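Local coordinates for flagellar hook protein FlgE (Caulobacter crescentus CB15, PDB 5AY6), which builds the bacterial flagellar hook, the curved tube thought to work as a universal joint between the rotary motor and the filament, at residues A[165-171]-A[183-189]; A[151-157]-A[198-204]; A[245-249]-A[272-276]; A[11-16]-A[291-297]. One frame throughout, in Å; residues are numbered along the deposited sequence.

Contact 1. Residues A[165-171]-A[183-189]; sequences PDFEVQI and VTLSMLK
M187 O takes two backbone donors at once: D166 N at 2.8 Å, lying in the carbonyl plane, and F167 N at 3.2 Å, tilted from it. Two consecutive residues thus face one, a classic beta bulge at the start of the hairpin formed by strands 167-174 and 180-189. From F167-M187, the pair that belongs to the bulge, the antiparallel ladder runs on regularly through the hydrogen-bonded pairs V169-L185 and I171-V183. At the bulge D166 points toward the partner strand, and its OD2 receives K189 N at 2.9 Å on the anti lone pair, in a nearly straight bond (165°). A water bridges the same oxygen to K189 O. The K189 ammonium turns off to Q195 O and the ring of W196.

On the face of E168, Q170, T184 and S186, S186 OG donates to E168 OE2 at 2.7 Å, meeting it on the anti side, out of the carboxylate plane. E168 CG lies anti to the carbonyl carbon (chi1 -65°), and the extended chain beyond carries the carboxylate over S186. R201 of the next strand joins both, its NH2 in a salt bridge with E168 and its NE bonded to S186 OG. The other face is apolar: V169 CB lies 4.3 Å from L185 CB, and V169 CG2 reaches M187 CE. With a serine and an arginine on one carboxylate oxygen, E168 probably stays ionised on the sheet's outermost strand.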
# COMPACT_ATOMS: atom_id res chain seq x y z
N PRO A 165 8.88 -3.14 6.29
CA PRO A 165 8.22 -1.89 6.66
C PRO A 165 9.20 -0.74 6.89
O PRO A 165 10.37 -0.99 7.19
CB PRO A 165 7.49 -2.23 7.97
CG PRO A 165 7.43 -3.72 8.00
CD PRO A 165 8.67 -4.19 7.31
N ASP A 166 8.73 0.50 6.75
CA ASP A 166 9.51 1.68 7.13
C ASP A 166 9.46 1.89 8.63
O ASP A 166 10.39 2.43 9.23
CB ASP A 166 8.99 2.94 6.43
CG ASP A 166 9.35 2.97 4.96
OD1 ASP A 166 10.41 2.43 4.60
OD2 ASP A 166 8.56 3.55 4.18
N PHE A 167 8.35 1.49 9.24
CA PHE A 167 8.21 1.62 10.68
C PHE A 167 7.14 0.68 11.21
O PHE A 167 6.18 0.35 10.51
CB PHE A 167 7.87 3.06 11.06
CG PHE A 167 8.11 3.37 12.51
CD1 PHE A 167 9.38 3.24 13.06
CD2 PHE A 167 7.07 3.78 13.33
CE1 PHE A 167 9.60 3.52 14.40
CE2 PHE A 167 7.29 4.07 14.67
CZ PHE A 167 8.56 3.94 15.20
N GLU A 168 7.31 0.25 12.45
CA GLU A 168 6.37 -0.64 13.09
C GLU A 168 6.07 -0.21 14.52
O GLU A 168 6.94 0.30 15.23
CB GLU A 168 6.89 -2.08 13.09
CG GLU A 168 7.04 -2.69 11.71
CD GLU A 168 7.30 -4.19 11.78
OE1 GLU A 168 8.16 -4.61 12.59
OE2 GLU A 168 6.65 -4.94 11.03
N VAL A 169 4.83 -0.43 14.93
CA VAL A 169 4.43 -0.27 16.32
C VAL A 169 3.92 -1.61 16.85
O VAL A 169 2.94 -2.13 16.34
CB VAL A 169 3.32 0.79 16.48
CG1 VAL A 169 2.91 0.91 17.94
CG2 VAL A 169 3.80 2.13 15.94
N GLN A 170 4.61 -2.17 17.84
CA GLN A 170 4.16 -3.43 18.40
C GLN A 170 3.11 -3.21 19.48
O GLN A 170 3.25 -2.34 20.34
CB GLN A 170 5.34 -4.23 18.98
CG GLN A 170 6.31 -4.75 17.93
CD GLN A 170 7.11 -5.94 18.42
OE1 GLN A 170 7.25 -6.17 19.62
NE2 GLN A 170 7.64 -6.72 17.48
N ILE A 171 2.04 -4.00 19.41
CA ILE A 171 0.93 -3.87 20.34
C ILE A 171 0.67 -5.20 21.04
O ILE A 171 0.01 -6.09 20.49
CB ILE A 171 -0.35 -3.43 19.61
CG1 ILE A 171 -0.09 -2.17 18.78
CG2 ILE A 171 -1.46 -3.17 20.61
CD1 ILE A 171 -1.24 -1.77 17.89
N VAL A 183 0.32 -8.04 18.38
CA VAL A 183 -0.24 -7.48 17.16
C VAL A 183 0.67 -6.34 16.74
O VAL A 183 1.16 -5.60 17.59
CB VAL A 183 -1.70 -7.00 17.38
CG1 VAL A 183 -2.18 -6.14 16.22
CG2 VAL A 183 -2.61 -8.21 17.57
N THR A 184 0.94 -6.23 15.45
CA THR A 184 1.86 -5.21 14.98
C THR A 184 1.19 -4.31 13.96
O THR A 184 0.44 -4.78 13.10
CB THR A 184 3.13 -5.84 14.36
OG1 THR A 184 3.73 -6.72 15.31
CG2 THR A 184 4.14 -4.77 13.99
N LEU A 185 1.44 -3.02 14.07
CA LEU A 185 1.04 -2.06 13.05
C LEU A 185 2.25 -1.77 12.18
O LEU A 185 3.20 -1.13 12.64
CB LEU A 185 0.49 -0.78 13.69
CG LEU A 185 0.17 0.38 12.75
CD1 LEU A 185 -0.86 -0.02 11.71
CD2 LEU A 185 -0.31 1.60 13.55
N SER A 186 2.22 -2.25 10.94
CA SER A 186 3.34 -2.11 10.02
C SER A 186 3.01 -1.09 8.95
O SER A 186 1.93 -1.12 8.37
CB SER A 186 3.68 -3.46 9.39
OG SER A 186 4.06 -4.40 10.38
N MET A 187 3.94 -0.18 8.69
CA MET A 187 3.65 0.93 7.80
C MET A 187 4.78 1.24 6.82
O MET A 187 5.97 1.08 7.13
CB MET A 187 3.31 2.17 8.61
CG MET A 187 1.89 2.15 9.18
SD MET A 187 1.66 3.38 10.46
CE MET A 187 2.85 2.82 11.68
N LEU A 188 4.38 1.70 5.64
CA LEU A 188 5.29 2.13 4.59
C LEU A 188 4.88 3.52 4.16
O LEU A 188 3.69 3.80 4.03
CB LEU A 188 5.24 1.19 3.39
CG LEU A 188 5.93 -0.17 3.46
CD1 LEU A 188 5.33 -1.11 2.42
CD2 LEU A 188 7.43 -0.00 3.24
N LYS A 189 5.85 4.40 3.93
CA LYS A 189 5.56 5.68 3.31
C LYS A 189 4.98 5.45 1.92
O LYS A 189 5.57 4.73 1.11
CB LYS A 189 6.81 6.56 3.22
CG LYS A 189 6.54 7.95 2.68
CD LYS A 189 5.73 8.77 3.68
CE LYS A 189 5.24 10.07 3.08
NZ LYS A 189 4.15 9.83 2.09
O HOH W 1 8.04 3.50 1.28

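Contact 2. Residues A[151-157]-A[198-204]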
# COMPACT_ATOMS: atom_id res chain seq x y z
N SER A 151 3.33 -8.29 0.66
CA SER A 151 3.02 -7.33 1.72
C SER A 151 4.04 -7.35 2.85
O SER A 151 5.02 -8.09 2.81
CB SER A 151 1.63 -7.61 2.28
OG SER A 151 1.61 -8.86 2.95
N MET A 152 3.80 -6.51 3.85
CA MET A 152 4.66 -6.49 5.02
C MET A 152 4.40 -7.72 5.89
O MET A 152 5.28 -8.19 6.61
CB MET A 152 4.45 -5.19 5.82
CG MET A 152 4.80 -3.94 5.02
SD MET A 152 4.53 -2.40 5.94
CE MET A 152 2.92 -1.94 5.31
N SER A 153 3.18 -8.26 5.82
CA SER A 153 2.88 -9.49 6.54
C SER A 153 3.60 -10.67 5.87
O SER A 153 4.04 -11.60 6.55
CB SER A 153 1.37 -9.74 6.59
OG SER A 153 0.73 -8.73 7.37
N ASP A 154 3.73 -10.63 4.55
CA ASP A 154 4.50 -11.65 3.83
C ASP A 154 5.95 -11.62 4.29
O ASP A 154 6.59 -12.65 4.46
CB ASP A 154 4.42 -11.45 2.32
CG ASP A 154 3.05 -11.76 1.75
OD1 ASP A 154 2.37 -12.67 2.27
OD2 ASP A 154 2.65 -11.08 0.78
N TYR A 155 6.45 -10.40 4.49
CA TYR A 155 7.83 -10.19 4.91
C TYR A 155 8.08 -10.73 6.31
O TYR A 155 9.11 -11.35 6.58
CB TYR A 155 8.18 -8.71 4.83
CG TYR A 155 9.50 -8.35 5.44
CD1 TYR A 155 10.69 -8.56 4.75
CD2 TYR A 155 9.58 -7.80 6.72
CE1 TYR A 155 11.91 -8.24 5.31
CE2 TYR A 155 10.79 -7.47 7.29
CZ TYR A 155 11.95 -7.70 6.58
OH TYR A 155 13.17 -7.38 7.13
N ALA A 156 7.13 -10.49 7.21
CA ALA A 156 7.24 -10.98 8.58
C ALA A 156 7.31 -12.50 8.61
O ALA A 156 8.00 -13.09 9.44
CB ALA A 156 6.06 -10.49 9.42
N LYS A 157 6.59 -13.15 7.70
CA LYS A 157 6.62 -14.60 7.63
C LYS A 157 7.92 -15.11 6.99
O LYS A 157 8.53 -16.06 7.49
CB LYS A 157 5.42 -15.13 6.85
CG LYS A 157 5.55 -16.58 6.49
CD LYS A 157 4.21 -17.24 6.25
CE LYS A 157 4.41 -18.73 6.07
NZ LYS A 157 5.19 -19.30 7.20
N ALA A 198 -0.58 0.89 5.37
CA ALA A 198 -0.55 0.25 6.68
C ALA A 198 -1.13 -1.15 6.69
O ALA A 198 -2.04 -1.46 5.91
CB ALA A 198 -1.28 1.12 7.69
N GLU A 199 -0.60 -1.99 7.56
CA GLU A 199 -1.18 -3.30 7.82
C GLU A 199 -1.24 -3.55 9.32
O GLU A 199 -0.32 -3.17 10.06
CB GLU A 199 -0.39 -4.42 7.15
CG GLU A 199 -0.28 -4.29 5.64
CD GLU A 199 0.68 -5.28 5.01
OE1 GLU A 199 0.78 -6.43 5.50
OE2 GLU A 199 1.33 -4.91 4.02
N LEU A 200 -2.33 -4.16 9.77
CA LEU A 200 -2.38 -4.72 11.10
C LEU A 200 -2.17 -6.22 10.95
O LEU A 200 -2.69 -6.83 10.03
CB LEU A 200 -3.72 -4.42 11.78
CG LEU A 200 -3.84 -2.99 12.33
CD1 LEU A 200 -5.29 -2.70 12.71
CD2 LEU A 200 -2.93 -2.81 13.53
N ARG A 201 -1.37 -6.81 11.84
CA ARG A 201 -1.04 -8.22 11.70
C ARG A 201 -0.73 -8.86 13.05
O ARG A 201 -0.13 -8.24 13.93
CB ARG A 201 0.17 -8.39 10.76
CG ARG A 201 1.44 -7.69 11.24
CD ARG A 201 2.56 -7.74 10.20
NE ARG A 201 3.81 -7.20 10.74
CZ ARG A 201 4.65 -7.90 11.50
NH1 ARG A 201 4.36 -9.15 11.82
NH2 ARG A 201 5.77 -7.35 11.95
N ALA A 202 -1.17 -10.11 13.20
CA ALA A 202 -0.77 -10.94 14.32
C ALA A 202 0.51 -11.66 13.95
O ALA A 202 0.95 -11.59 12.80
CB ALA A 202 -1.87 -11.93 14.68
N LYS A 203 1.11 -12.35 14.91
CA LYS A 203 2.28 -13.17 14.63
C LYS A 203 1.91 -14.25 13.62
O LYS A 203 0.84 -14.86 13.74
CB LYS A 203 2.83 -13.78 15.92
CG LYS A 203 4.00 -14.74 15.72
CD LYS A 203 4.70 -15.06 17.04
CE LYS A 203 5.87 -16.01 16.83
NZ LYS A 203 6.76 -16.08 18.02
N PRO A 204 2.76 -14.47 12.60
CA PRO A 204 2.46 -15.52 11.63
C PRO A 204 2.20 -16.85 12.33
O PRO A 204 2.97 -17.25 13.20
CB PRO A 204 3.73 -15.58 10.77
CG PRO A 204 4.29 -14.19 10.86
CD PRO A 204 4.01 -13.75 12.28
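E199 OE1 is gripped by both donors of S153: its backbone N at 3.0 Å, from the syn side, and its hydroxyl OG, nearly along the C-O axis. The other oxygen, OE2, takes M152 N at 2.9 Å in an almost straight bond (167°). A strand carboxylate thus receives the first N-H groups of helix 152-157, which no preceding turn can satisfy. The helix also carries its own capping box: S151 OG, at the N-cap, accepts from D154 N at 3.2 Å, while D154 OD2 accepts from S151 N.

E199 points toward the helix, with CG anti to its carbonyl carbon (chi1 -59°) and the rest of the chain extended, which brings both oxygens to the first turn. Y145 OH adds a bond to OE2 and Q214 NE2 one to OE1. So many donors, together with the helix N-terminus, would tend to stabilise the carboxylate charge in this buried place. M152 crosses E199 at a slant, and its CE lies 3.6 Å from OE2.

Two residues along the strand, R201 also points to the helix. S153 OG touches its CB, but the polar end turns to E168 and S186 of strands 167-174 and 180-189. Helix 152-157 lies against the face of the antiparallel sheet from which E199 and R201 project, running at 36° to strand 198-202. At the helix's far end P204 CG sits 4.0 Å from K157 CA. Between these ends, A156 CB covers one face of the R201 guanidinium, offset toward its rim, 3.2 Å from NH1.

Contact 3. Residues A[245-249]-A[272-276]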
# COMPACT_ATOMS: atom_id res chain seq x y z
N ILE A 245 -10.81 -10.16 16.49
CA ILE A 245 -10.22 -11.45 16.14
C ILE A 245 -11.12 -12.53 16.72
O ILE A 245 -11.39 -12.54 17.92
CB ILE A 245 -8.78 -11.60 16.67
CG1 ILE A 245 -7.91 -10.46 16.14
CG2 ILE A 245 -8.21 -12.95 16.26
CD1 ILE A 245 -6.48 -10.49 16.64
N LYS A 246 -11.62 -13.43 15.87
CA LYS A 246 -12.59 -14.41 16.33
C LYS A 246 -11.95 -15.49 17.18
O LYS A 246 -10.74 -15.72 17.10
CB LYS A 246 -13.32 -15.05 15.14
CG LYS A 246 -13.93 -14.03 14.19
CD LYS A 246 -14.93 -13.12 14.89
CE LYS A 246 -16.33 -13.73 14.90
NZ LYS A 246 -17.33 -12.79 15.49
N SER A 247 -12.78 -16.14 17.99
CA SER A 247 -12.36 -17.20 18.89
C SER A 247 -11.65 -18.32 18.16
O SER A 247 -11.88 -18.54 16.97
CB SER A 247 -13.58 -17.76 19.63
OG SER A 247 -13.24 -18.85 20.46
N SER A 248 -10.79 -19.04 18.87
CA SER A 248 -10.28 -20.30 18.36
C SER A 248 -11.50 -21.14 18.00
O SER A 248 -12.48 -21.17 18.75
CB SER A 248 -9.41 -21.00 19.40
OG SER A 248 -8.23 -20.26 19.67
N GLY A 249 -11.46 -21.78 16.84
CA GLY A 249 -12.53 -22.66 16.43
C GLY A 249 -13.77 -21.99 15.88
O GLY A 249 -14.76 -22.67 15.59
N LEU A 272 -4.16 -22.23 20.39
CA LEU A 272 -4.17 -21.23 21.44
C LEU A 272 -5.39 -21.40 22.35
O LEU A 272 -5.31 -21.17 23.56
CB LEU A 272 -4.15 -19.81 20.85
CG LEU A 272 -2.98 -19.51 19.93
CD1 LEU A 272 -3.14 -18.15 19.26
CD2 LEU A 272 -1.66 -19.56 20.69
N GLY A 273 -6.51 -21.83 21.76
CA GLY A 273 -7.72 -22.12 22.50
C GLY A 273 -8.26 -20.94 23.29
O GLY A 273 -8.75 -21.09 24.41
N ILE A 274 -8.18 -19.75 22.69
CA ILE A 274 -8.57 -18.51 23.36
C ILE A 274 -9.82 -17.89 22.74
O ILE A 274 -10.22 -18.24 21.63
CB ILE A 274 -7.42 -17.48 23.32
CG1 ILE A 274 -6.96 -17.26 21.88
CG2 ILE A 274 -6.26 -17.96 24.17
CD1 ILE A 274 -5.81 -16.26 21.75
N ASP A 275 -10.42 -16.96 23.48
CA ASP A 275 -11.71 -16.36 23.12
C ASP A 275 -11.60 -15.27 22.07
O ASP A 275 -10.52 -14.75 21.80
CB ASP A 275 -12.39 -15.78 24.36
CG ASP A 275 -12.73 -16.83 25.40
OD1 ASP A 275 -12.97 -17.99 25.01
OD2 ASP A 275 -12.75 -16.48 26.60
N GLU A 276 -12.75 -14.92 21.49
CA GLU A 276 -12.86 -13.77 20.62
C GLU A 276 -12.29 -12.55 21.32
O GLU A 276 -12.49 -12.36 22.52
CB GLU A 276 -14.32 -13.53 20.24
CG GLU A 276 -14.59 -12.21 19.55
CD GLU A 276 -16.02 -12.10 19.06
OE1 GLU A 276 -16.48 -13.05 18.40
OE2 GLU A 276 -16.68 -11.08 19.34
O HOH W 2 -15.69 -15.47 17.71
O HOH W 3 -14.41 -19.02 23.01
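S248 points its side chain at the loop 272-276, and each atom of it has a neighbour there. CB lies 3.6 Å from I274 O and a little further from G273 CA. OG, anti to the carbonyl carbon (chi1 -65°), is thereby carried to the loop backbone, where it accepts I274 N at 3.1 Å (146°). The same hydroxyl is also hydrogen-bonded to A269 O. Completing the loop of bonds, S248 N donates to I274 O at 2.9 Å in a nearly straight bond (168°), so that both polar backbone atoms of I274 are engaged by one serine.

S247 packs its CB against E276 N (3.5 Å). Its OG donates to S248 O, and a water joins that OG to D275 OD1.

At the other end K246 and E276 lie side by side, pointing the same way. The lysine bends at chi2 and chi3, bringing NZ to E276 OE1 at 3.0 Å, a salt bridge in which NZ comes from above the carboxylate plane. A second water donates to OE1 and accepts from S247 N at 3.0 Å. At the backbone, E276 CA approaches I245 O at 3.3 Å in a CA-H...O contact. The backbone pairing of I245 with Q277 follows immediately: this is the closed base of the long irregular loop that leaves the mixed sheet after strand 242-245 and returns to it in the antiparallel strand 277-291.

Contact 4. Residues A[11-16]-A[291-297]; sequences ANLRSE and TQYNSQS
N12 and T291 cross at about a right angle, and the N12 amide reaches over into the bend of 291-297. With its CG anti to the backbone N (chi1 -178°), OD1 receives Y293 N and T291 OG1, each at 2.8 Å, both in the carbonyl plane on lone pairs. ND2 donates to Y293 O at 3.3 Å, which lies in the amide plane, and more weakly to Q296 O. Y293 O also accepts S15 N, arriving from the opposite face of its carbonyl plane. Within 291-297, T291 CB lies over one face of the Y293 ring, offset toward its rim.

The backbone frame is a short parallel bridge: T291 N bonds to A11 O, and L13 N to T291 O at 2.7 Å. Here strand 6-12, near the N-terminus, runs beside strand 277-291 in the mixed four-stranded sheet, after which the 291-297 segment bends through an inverse gamma turn centred on N294.

Further on, R14 and N294 lie alongside each other, guanidinium and amide nearly coplanar (23°). N294 OD1 meets the guanidinium edge at NE, 3.2 Å away. R14 NH2 forms a salt bridge with E16 OE1, whose carboxylate slants across the N294 amide. R14 N donates to S297 OG at 2.8 Å, almost straight (174°).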
# COMPACT_ATOMS: atom_id res chain seq x y z
N ALA A 11 2.78 7.63 18.92
CA ALA A 11 3.98 7.51 18.10
C ALA A 11 4.02 8.54 16.99
O ALA A 11 2.99 9.06 16.57
CB ALA A 11 4.06 6.11 17.51
N ASN A 12 5.22 8.84 16.52
CA ASN A 12 5.37 9.73 15.38
C ASN A 12 5.99 9.02 14.19
O ASN A 12 6.91 8.22 14.35
CB ASN A 12 6.22 10.95 15.74
CG ASN A 12 6.34 11.93 14.59
OD1 ASN A 12 5.36 12.58 14.22
ND2 ASN A 12 7.53 12.03 14.02
N LEU A 13 5.47 9.32 13.01
CA LEU A 13 6.06 8.85 11.76
C LEU A 13 6.74 10.03 11.09
O LEU A 13 6.10 11.05 10.85
CB LEU A 13 5.00 8.25 10.84
CG LEU A 13 4.11 7.15 11.42
CD1 LEU A 13 2.92 6.89 10.51
CD2 LEU A 13 4.92 5.87 11.61
N ARG A 14 8.03 9.91 10.78
CA ARG A 14 8.74 11.03 10.19
C ARG A 14 8.15 11.41 8.84
O ARG A 14 8.12 10.60 7.92
CB ARG A 14 10.23 10.73 10.02
CG ARG A 14 10.98 11.94 9.47
CD ARG A 14 12.49 11.81 9.55
NE ARG A 14 13.13 13.01 9.03
CZ ARG A 14 14.43 13.13 8.79
NH1 ARG A 14 15.25 12.11 9.02
NH2 ARG A 14 14.91 14.27 8.31
N SER A 15 7.68 12.65 8.72
CA SER A 15 6.99 13.08 7.51
C SER A 15 7.90 13.07 6.27
O SER A 15 7.41 12.88 5.15
CB SER A 15 6.40 14.48 7.70
OG SER A 15 7.42 15.46 7.79
N GLU A 16 9.20 13.26 6.49
CA GLU A 16 10.16 13.29 5.39
C GLU A 16 10.73 11.92 5.04
O GLU A 16 11.62 11.82 4.18
CB GLU A 16 11.34 14.23 5.70
CG GLU A 16 11.01 15.70 5.79
CD GLU A 16 12.25 16.56 6.04
OE1 GLU A 16 13.33 16.00 6.35
OE2 GLU A 16 12.12 17.80 6.00
N THR A 291 1.09 10.56 14.99
CA THR A 291 1.38 11.84 14.34
C THR A 291 2.41 11.70 13.23
O THR A 291 3.09 10.68 13.11
CB THR A 291 1.90 12.88 15.35
OG1 THR A 291 3.15 12.43 15.89
CG2 THR A 291 0.91 13.07 16.49
N GLN A 292 2.52 12.75 12.43
CA GLN A 292 3.37 12.72 11.26
C GLN A 292 4.16 14.03 11.13
O GLN A 292 4.07 14.75 10.13
CB GLN A 292 2.52 12.44 10.01
CG GLN A 292 3.32 12.07 8.75
CD GLN A 292 3.11 13.08 7.62
OE1 GLN A 292 2.54 14.16 7.83
NE2 GLN A 292 3.59 12.74 6.44
N TYR A 293 4.92 14.36 12.17
CA TYR A 293 5.78 15.55 12.17
C TYR A 293 7.13 15.23 11.56
O TYR A 293 7.51 14.07 11.49
CB TYR A 293 5.98 16.08 13.59
CG TYR A 293 4.71 16.24 14.38
CD1 TYR A 293 3.63 16.92 13.84
CD2 TYR A 293 4.60 15.72 15.65
CE1 TYR A 293 2.46 17.08 14.55
CE2 TYR A 293 3.44 15.88 16.38
CZ TYR A 293 2.37 16.55 15.82
OH TYR A 293 1.21 16.70 16.54
N ASN A 294 7.88 16.26 11.15
CA ASN A 294 9.23 16.04 10.64
C ASN A 294 10.22 15.86 11.78
O ASN A 294 11.03 16.74 12.06
CB ASN A 294 9.70 17.18 9.74
CG ASN A 294 11.08 16.94 9.15
OD1 ASN A 294 11.52 15.79 9.01
ND2 ASN A 294 11.79 18.02 8.84
N SER A 295 10.13 14.72 12.44
CA SER A 295 11.09 14.36 13.46
C SER A 295 11.23 12.85 13.44
O SER A 295 10.50 12.18 12.71
CB SER A 295 10.63 14.86 14.83
OG SER A 295 9.33 14.39 15.13
N GLN A 296 12.18 12.33 14.21
CA GLN A 296 12.45 10.90 14.27
C GLN A 296 11.17 10.07 14.34
O GLN A 296 10.25 10.39 15.09
CB GLN A 296 13.34 10.59 15.47
CG GLN A 296 13.56 9.10 15.75
CD GLN A 296 14.40 8.42 14.68
OE1 GLN A 296 15.48 8.89 14.32
NE2 GLN A 296 13.90 7.29 14.17
N SER A 297 11.09 9.02 13.52
CA SER A 297 10.04 8.02 13.67
C SER A 297 10.29 7.31 14.99
O SER A 297 11.37 6.75 15.19
CB SER A 297 10.03 7.02 12.51
OG SER A 297 9.51 7.60 11.33

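Overall arrangement
Contacts 1 and 2 share one antiparallel sheet and touch, their centres 9 Å apart: the hairpin of contact 1 continues into strand 195-202, against which contact 2 sets helix 152-157. Contact 1 lies within the sequence span of contact 2, and contact 3 follows both. Contact 4 joins segments near the two ends of the chain, and its span encloses the other three. It meets contact 1 where L13 packs on F167 and M187, their centres about 13 Å apart; contact 3 lies about 35 Å from contact 4, centre to centre. The mixed sheet and the antiparallel sheet 167-230 thus pack together through L13, in the part of the fragment that includes the FlaE D2 family region, while a further sheet (24-99) holds none of these contacts.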